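Side-chain contacts in putative translational inhibitor protein (Yersinia pestis, PDB 5V4D), which is of uncharacterised function but, as a trimeric member of the Rid (YjgF-like) family, probably acts as an enamine/imine deaminase: residues 14-17 with 18-21; 46-49 with 50-53; 53-56 with 57-61. All coordinates share one frame; numbering follows the deposited sequence.

Contact 1 of 3, residues 14-17 with 18-21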
loop_
_atom_site.group_PDB
_atom_site.type_symbol
_atom_site.label_atom_id
_atom_site.label_comp_id
_atom_site.label_asym_id
_atom_site.label_seq_id
_atom_site.Cartn_x
_atom_site.Cartn_y
_atom_site.Cartn_z
ATOM N N SER A 14 12.129 18.315 -0.700
ATOM C CA SER A 14 12.510 18.070 0.682
ATOM C C SER A 14 11.331 17.498 1.457
ATOM O O SER A 14 10.184 17.895 1.252
ATOM C CB SER A 14 12.983 19.360 1.343
ATOM O OG SER A 14 14.018 19.929 0.568
ATOM N N ALA A 15 11.619 16.582 2.365
ATOM C CA ALA A 15 10.551 15.991 3.171
ATOM C C ALA A 15 9.813 17.071 3.982
ATOM O O ALA A 15 10.443 17.848 4.715
ATOM C CB ALA A 15 11.132 14.912 4.082
ATOM N N ILE A 16 8.482 17.130 3.810
ATOM C CA ILE A 16 7.579 18.061 4.497
ATOM C C ILE A 16 6.955 17.406 5.731
ATOM O O ILE A 16 5.855 17.785 6.158
ATOM C CB ILE A 16 6.464 18.574 3.550
ATOM C CG1 ILE A 16 5.571 17.408 3.071
ATOM C CG2 ILE A 16 7.052 19.366 2.378
ATOM C CD1 ILE A 16 4.373 17.795 2.188
ATOM N N GLY A 17 7.660 16.437 6.321
ATOM C CA GLY A 17 7.200 15.683 7.476
ATOM C C GLY A 17 8.311 14.720 7.864
ATOM O O GLY A 17 9.325 14.608 7.159
ATOM N N PRO A 18 8.134 13.927 9.056
ATOM C CA PRO A 18 9.208 13.036 9.574
ATOM C C PRO A 18 9.326 11.738 8.772
ATOM O O PRO A 18 8.896 10.645 9.180
ATOM C CB PRO A 18 8.758 12.769 11.016
ATOM C CG PRO A 18 7.301 12.827 10.950
ATOM C CD PRO A 18 6.938 13.901 9.924
ATOM N N TYR A 19 9.928 11.859 7.590
ATOM C CA TYR A 19 10.076 10.723 6.698
ATOM C C TYR A 19 11.328 10.946 5.852
ATOM O O TYR A 19 11.910 12.039 5.822
ATOM C CB TYR A 19 8.820 10.490 5.831
ATOM C CG TYR A 19 8.408 11.662 4.963
ATOM C CD1 TYR A 19 8.890 11.794 3.680
ATOM C CD2 TYR A 19 7.505 12.627 5.434
ATOM C CE1 TYR A 19 8.537 12.859 2.894
ATOM C CE2 TYR A 19 7.136 13.706 4.639
ATOM C CZ TYR A 19 7.671 13.817 3.370
ATOM O OH TYR A 19 7.345 14.880 2.545
ATOM N N SER A 20 11.795 9.862 5.242
ATOM C CA SER A 20 12.878 9.936 4.281
ATOM C C SER A 20 12.325 9.844 2.863
ATOM O O SER A 20 11.315 9.174 2.639
ATOM C CB SER A 20 13.859 8.791 4.503
ATOM O OG SER A 20 14.480 8.888 5.794
ATOM N N GLN A 21 12.998 10.496 1.907
ATOM C CA GLN A 21 12.567 10.356 0.501
ATOM C C GLN A 21 12.499 8.891 0.076
ATOM O O GLN A 21 11.554 8.471 -0.624
ATOM C CB GLN A 21 13.499 11.136 -0.425
ATOM C CG GLN A 21 13.497 12.653 -0.175
ATOM C CD GLN A 21 14.571 13.361 -0.977
ATOM O OE1 GLN A 21 15.622 12.780 -1.220
ATOM N NE2 GLN A 21 14.326 14.630 -1.378
#

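Contact 2 of 3, residues 46-49 with 50-53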
loop_
_atom_site.group_PDB
_atom_site.type_symbol
_atom_site.label_atom_id
_atom_site.label_comp_id
_atom_site.label_asym_id
_atom_site.label_seq_id
_atom_site.Cartn_x
_atom_site.Cartn_y
_atom_site.Cartn_z
ATOM N N GLU A 46 0.647 23.710 -10.715
ATOM C CA GLU A 46 -0.721 24.107 -11.052
ATOM C C GLU A 46 -1.714 22.954 -10.883
ATOM O O GLU A 46 -1.367 21.771 -11.048
ATOM C CB GLU A 46 -0.710 24.590 -12.505
ATOM C CG GLU A 46 -2.037 24.835 -13.151
ATOM C CD GLU A 46 -1.882 25.408 -14.536
ATOM O OE1 GLU A 46 -2.436 24.792 -15.477
ATOM O OE2 GLU A 46 -1.196 26.461 -14.669
ATOM N N ASN A 47 -2.984 23.318 -10.617
ATOM C CA ASN A 47 -4.082 22.360 -10.467
ATOM C C ASN A 47 -4.514 21.805 -11.829
ATOM O O ASN A 47 -5.582 22.138 -12.376
ATOM C CB ASN A 47 -5.226 23.068 -9.714
ATOM C CG ASN A 47 -6.362 22.143 -9.342
ATOM O OD1 ASN A 47 -7.514 22.401 -9.699
ATOM N ND2 ASN A 47 -6.063 21.093 -8.585
ATOM N N ASP A 48 -3.658 20.958 -12.389
ATOM C CA ASP A 48 -3.802 20.379 -13.725
ATOM C C ASP A 48 -3.249 18.956 -13.626
ATOM O O ASP A 48 -2.073 18.784 -13.274
ATOM C CB ASP A 48 -3.011 21.241 -14.717
ATOM C CG ASP A 48 -2.914 20.679 -16.131
ATOM O OD1 ASP A 48 -2.998 21.498 -17.087
ATOM O OD2 ASP A 48 -2.650 19.506 -16.359
ATOM N N ILE A 49 -4.107 17.945 -13.843
ATOM C CA ILE A 49 -3.680 16.566 -13.596
ATOM C C ILE A 49 -2.475 16.181 -14.459
ATOM O O ILE A 49 -1.614 15.428 -14.005
ATOM C CB ILE A 49 -4.867 15.595 -13.780
ATOM C CG1 ILE A 49 -4.461 14.172 -13.397
ATOM C CG2 ILE A 49 -5.419 15.603 -15.239
ATOM C CD1 ILE A 49 -4.254 13.988 -11.863
ATOM N N GLU A 50 -2.392 16.685 -15.699
ATOM C CA GLU A 50 -1.261 16.315 -16.561
ATOM C C GLU A 50 0.041 16.906 -16.040
ATOM O O GLU A 50 1.055 16.192 -15.906
ATOM C CB GLU A 50 -1.534 16.750 -18.016
ATOM C CG GLU A 50 -2.768 16.025 -18.568
ATOM C CD GLU A 50 -3.115 16.342 -20.016
ATOM O OE1 GLU A 50 -4.270 16.034 -20.422
ATOM O OE2 GLU A 50 -2.248 16.886 -20.747
ATOM N N LYS A 51 0.045 18.206 -15.734
ATOM C CA LYS A 51 1.263 18.827 -15.191
ATOM C C LYS A 51 1.674 18.168 -13.876
ATOM O O LYS A 51 2.875 17.947 -13.624
ATOM C CB LYS A 51 1.034 20.324 -15.003
ATOM C CG LYS A 51 0.989 21.068 -16.330
ATOM C CD LYS A 51 0.624 22.517 -16.114
ATOM C CE LYS A 51 0.491 23.265 -17.454
ATOM N NZ LYS A 51 0.051 24.658 -17.186
ATOM N N GLN A 52 0.687 17.803 -13.046
ATOM C CA GLN A 52 1.020 17.215 -11.748
ATOM C C GLN A 52 1.578 15.814 -11.900
ATOM O O GLN A 52 2.534 15.447 -11.196
ATOM C CB GLN A 52 -0.203 17.219 -10.811
ATOM C CG GLN A 52 -0.589 18.630 -10.379
ATOM C CD GLN A 52 -1.487 18.662 -9.161
ATOM O OE1 GLN A 52 -1.864 17.629 -8.614
ATOM N NE2 GLN A 52 -1.802 19.874 -8.713
ATOM N N THR A 53 1.024 15.015 -12.828
ATOM C CA THR A 53 1.573 13.685 -13.075
ATOM C C THR A 53 3.003 13.770 -13.566
ATOM O O THR A 53 3.860 13.007 -13.113
ATOM C CB THR A 53 0.708 12.942 -14.098
ATOM O OG1 THR A 53 -0.631 12.797 -13.599
ATOM C CG2 THR A 53 1.269 11.565 -14.301
HETATM O O HOH W 1 -3.996 20.552 -6.853
#

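Contact 3 of 3, residues 53-56 with 57-61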
loop_
_atom_site.group_PDB
_atom_site.type_symbol
_atom_site.label_atom_id
_atom_site.label_comp_id
_atom_site.label_asym_id
_atom_site.label_seq_id
_atom_site.Cartn_x
_atom_site.Cartn_y
_atom_site.Cartn_z
ATOM N N THR A 53 1.024 15.015 -12.828
ATOM C CA THR A 53 1.573 13.685 -13.075
ATOM C C THR A 53 3.003 13.770 -13.566
ATOM O O THR A 53 3.860 13.007 -13.113
ATOM C CB THR A 53 0.708 12.942 -14.098
ATOM O OG1 THR A 53 -0.631 12.797 -13.599
ATOM C CG2 THR A 53 1.269 11.565 -14.301
ATOM N N ARG A 54 3.284 14.723 -14.463
ATOM C CA ARG A 54 4.647 14.900 -14.950
ATOM C C ARG A 54 5.592 15.231 -13.807
ATOM O O ARG A 54 6.683 14.643 -13.711
ATOM C CB ARG A 54 4.703 16.001 -16.006
ATOM C CG ARG A 54 3.992 15.655 -17.270
ATOM C CD ARG A 54 4.215 16.743 -18.311
ATOM N NE ARG A 54 3.383 16.455 -19.475
ATOM C CZ ARG A 54 3.629 15.498 -20.377
ATOM N NH1 ARG A 54 4.695 14.721 -20.286
ATOM N NH2 ARG A 54 2.784 15.300 -21.377
ATOM N N GLN A 55 5.163 16.130 -12.905
ATOM C CA GLN A 55 6.021 16.513 -11.779
ATOM C C GLN A 55 6.294 15.310 -10.875
ATOM O O GLN A 55 7.433 15.102 -10.444
ATOM C CB GLN A 55 5.391 17.676 -10.998
ATOM C CG GLN A 55 6.326 18.159 -9.930
ATOM C CD GLN A 55 7.519 18.869 -10.535
ATOM O OE1 GLN A 55 7.337 19.812 -11.306
ATOM N NE2 GLN A 55 8.716 18.363 -10.294
ATOM N N VAL A 56 5.257 14.496 -10.599
ATOM C CA VAL A 56 5.425 13.360 -9.705
ATOM C C VAL A 56 6.418 12.376 -10.293
ATOM O O VAL A 56 7.288 11.851 -9.589
ATOM C CB VAL A 56 4.065 12.704 -9.454
ATOM C CG1 VAL A 56 4.210 11.277 -8.896
ATOM C CG2 VAL A 56 3.223 13.607 -8.546
ATOM N N LEU A 57 6.298 12.104 -11.593
ATOM C CA LEU A 57 7.189 11.120 -12.213
ATOM C C LEU A 57 8.618 11.636 -12.250
ATOM O O LEU A 57 9.562 10.854 -12.107
ATOM C CB LEU A 57 6.675 10.765 -13.618
ATOM C CG LEU A 57 5.328 10.073 -13.517
ATOM C CD1 LEU A 57 4.762 9.991 -14.936
ATOM C CD2 LEU A 57 5.443 8.705 -12.886
ATOM N N LYS A 58 8.814 12.945 -12.478
ATOM C CA LYS A 58 10.173 13.500 -12.421
ATOM C C LYS A 58 10.750 13.412 -11.016
ATOM O O LYS A 58 11.961 13.164 -10.851
ATOM C CB LYS A 58 10.183 14.966 -12.903
ATOM C CG LYS A 58 10.006 15.141 -14.428
ATOM C CD LYS A 58 11.159 14.524 -15.229
ATOM C CE LYS A 58 12.510 15.171 -14.924
ATOM N NZ LYS A 58 13.671 14.614 -15.761
ATOM N N ASN A 59 9.913 13.633 -9.993
ATOM C CA ASN A 59 10.385 13.523 -8.612
ATOM C C ASN A 59 10.790 12.092 -8.291
ATOM O O ASN A 59 11.836 11.857 -7.671
ATOM C CB ASN A 59 9.289 14.001 -7.634
ATOM C CG ASN A 59 9.021 15.490 -7.743
ATOM O OD1 ASN A 59 9.794 16.211 -8.357
ATOM N ND2 ASN A 59 7.937 15.958 -7.122
ATOM N N ILE A 60 9.989 11.125 -8.725
ATOM C CA ILE A 60 10.360 9.716 -8.570
ATOM C C ILE A 60 11.677 9.426 -9.273
ATOM O O ILE A 60 12.554 8.783 -8.708
ATOM C CB ILE A 60 9.247 8.798 -9.110
ATOM C CG1 ILE A 60 8.018 8.851 -8.189
ATOM C CG2 ILE A 60 9.777 7.338 -9.319
ATOM C CD1 ILE A 60 6.717 8.250 -8.850
ATOM N N ASP A 61 11.829 9.886 -10.511
ATOM C CA ASP A 61 13.065 9.618 -11.233
ATOM C C ASP A 61 14.275 10.133 -10.457
ATOM O O ASP A 61 15.305 9.455 -10.380
ATOM C CB ASP A 61 12.981 10.250 -12.625
ATOM C CG ASP A 61 13.963 9.632 -13.576
ATOM O OD1 ASP A 61 13.703 8.482 -13.968
ATOM O OD2 ASP A 61 14.937 10.317 -13.973
#

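Contact 1 of 3, residues 14-17 with 18-21
The ring of Tyr19 lies over Ala15, whose CB sits beneath one face, 3.8 Å from the ring centroid and shifted toward the rim on the CE1 side. This is a CH-pi contact, made within the loop that joins strand 5-7 to strand 22-25 and built around an inverse gamma turn centred on Pro18. The backbone of Gly17 follows on the same side of the ring plane as Ala15, its N 3.2 Å from Tyr19 CE2; its carbonyl oxygen and the N of Ile16 stand obliquely to the ring.

The turn brings the two arms of the loop back toward each other. Its own bond runs from Tyr19 N to Gly17 O, 2.8 Å and bent to 130° at the hydrogen, as such a tight turn requires. With chi1 at 58°, CG of Tyr19 is wedged between its own backbone N and carbonyl carbon; this folds the ring back over residues 15-17 and carries the phenol oxygen to the preceding arm. There it accepts a hydrogen bond from Ile16 N at 2.8 Å, so a side chain satisfies the backbone amide and the far end of the ring is tethered.

An acetic acid molecule is bound about 4 Å from the Tyr19 side chain, and Arg106 of a second subunit packs on the tyrosine. This is consistent with the intersubunit pocket of the Rid family, although the acetic acid probably comes from the crystallisation liquor. Pro18 rests on Phe103 of that subunit, and Gln21 turns elsewhere, to Thr9 N and Pro13 O. Beside the tethered hydroxyl the fit is close: CG1 of Ile16 comes within 3.1 Å of Tyr19 OH.

Contact 2 of 3, residues 46-49 with 50-53
Asp48 caps the start of helix 49-66, turning its carboxylate onto the first turn, where OD2 accepts from Lys51 N at 3.1 Å and, weakly, from Glu50 N. This is an N-cap. The aspartate's CG stands anti to its own N (chi1 173°), which swings the acid forward over the amides; Lys51 N meets OD2 from above the carboxylate plane. The negative group probably also interacts favourably with the helix dipole.

The tight side is that of Ile49, Gln52 and Thr53. Ile49 O takes two bonds from one residue, Thr53 N and Thr53 OG1, the latter at 2.8 Å, and they arrive from opposite faces of the carbonyl plane. Gln52 reaches back past the cap: its NE2 donates to Glu46 O over 3.0 Å, standing above that carbonyl's plane, while Asp48 N reaches the same oxygen from the other face. The opposite end of the amide, OE1, accepts from Leu119 N, so both ends of the group are held.

The outer side is looser. Lys51, fully extended, crosses Glu46 in a salt bridge, NZ to OE1 3.0 Å, whose hydrogen bond is weak and whose partners are both exposed. A water joins Asn47 ND2 to Gln52 NE2 at the margin.

Ile49 and Thr53 both pack against Val90 of helix 87-98 and Val120 of strand 120-127, so the start of the helix touches both that helix and the sheet; Glu50 extends to Gln89 on the same neighbouring helix.

Contact 3 of 3, residues 53-56 with 57-61
Gln55 and Asn59, one turn apart, are joined side chain to side chain by a hydrogen bond from NE2 of Gln55 to OD1 of Asn59, 3.1 Å long and fairly straight at 158°. The glutamine has its CG anti to its own N and then bends at chi2 (70°), which turns the amide along the helix toward Asn59 instead of letting it run outward. The acceptor lies in the amide plane of Gln55, whereas NE2 stands above the carbonyl plane of Asn59; the two amide planes are 38° apart. The other end of Asn59 is held as well: ND2 donates to Ile37 O, and more weakly to Ile35 O, so both polar atoms of this buried amide are used and its rotation is fixed.

The backbone supplies a regular ladder of i to i+4 bonds, from Leu57 N to Thr53 O through Ile60 N to Val56 O, the last at 2.9 Å. At its first rung CG of Leu57 also comes to 3.3 Å from the carbonyl oxygen of Thr53, a routine close approach within a helix. The bonds belong to the middle of helix 49-66, which packs on the mixed sheet in the alpha-beta fold of the YjgF-like family.

Apolar contacts gather on the buried side. CG1 of Val56 meets CD1 of Ile60 at 3.9 Å, the two side chains running across each other, and both rest on Ile122 of strand 120-127; Ile60 also reaches Val124. Next to them Leu57 lies alongside Thr53, pointing the same way, its CD1 3.9 Å from the methyl CG2. On the flank facing helix 87-98, Leu57 packs on Tyr97 and Thr53 on Ile93.

From the N terminus, the chain leaves strand 5-7 and makes contact 1, which folds the loop back on itself before strand 22-25 and faces a second subunit. After strand 28-31 comes contact 2, which turns the chain from a loop into helix 49-66. Contact 3 follows at once along the same helix, sharing Thr53 with contact 2; their centres are about 11 Å apart. None of the three encloses or crosses another. Contacts 2 and 3 tie the helix to strand 120-127 and helix 87-98. Contact 1 stands apart, its nearest atoms about 7 Å from contact 3, although Asn59 touches Pro13, just before it.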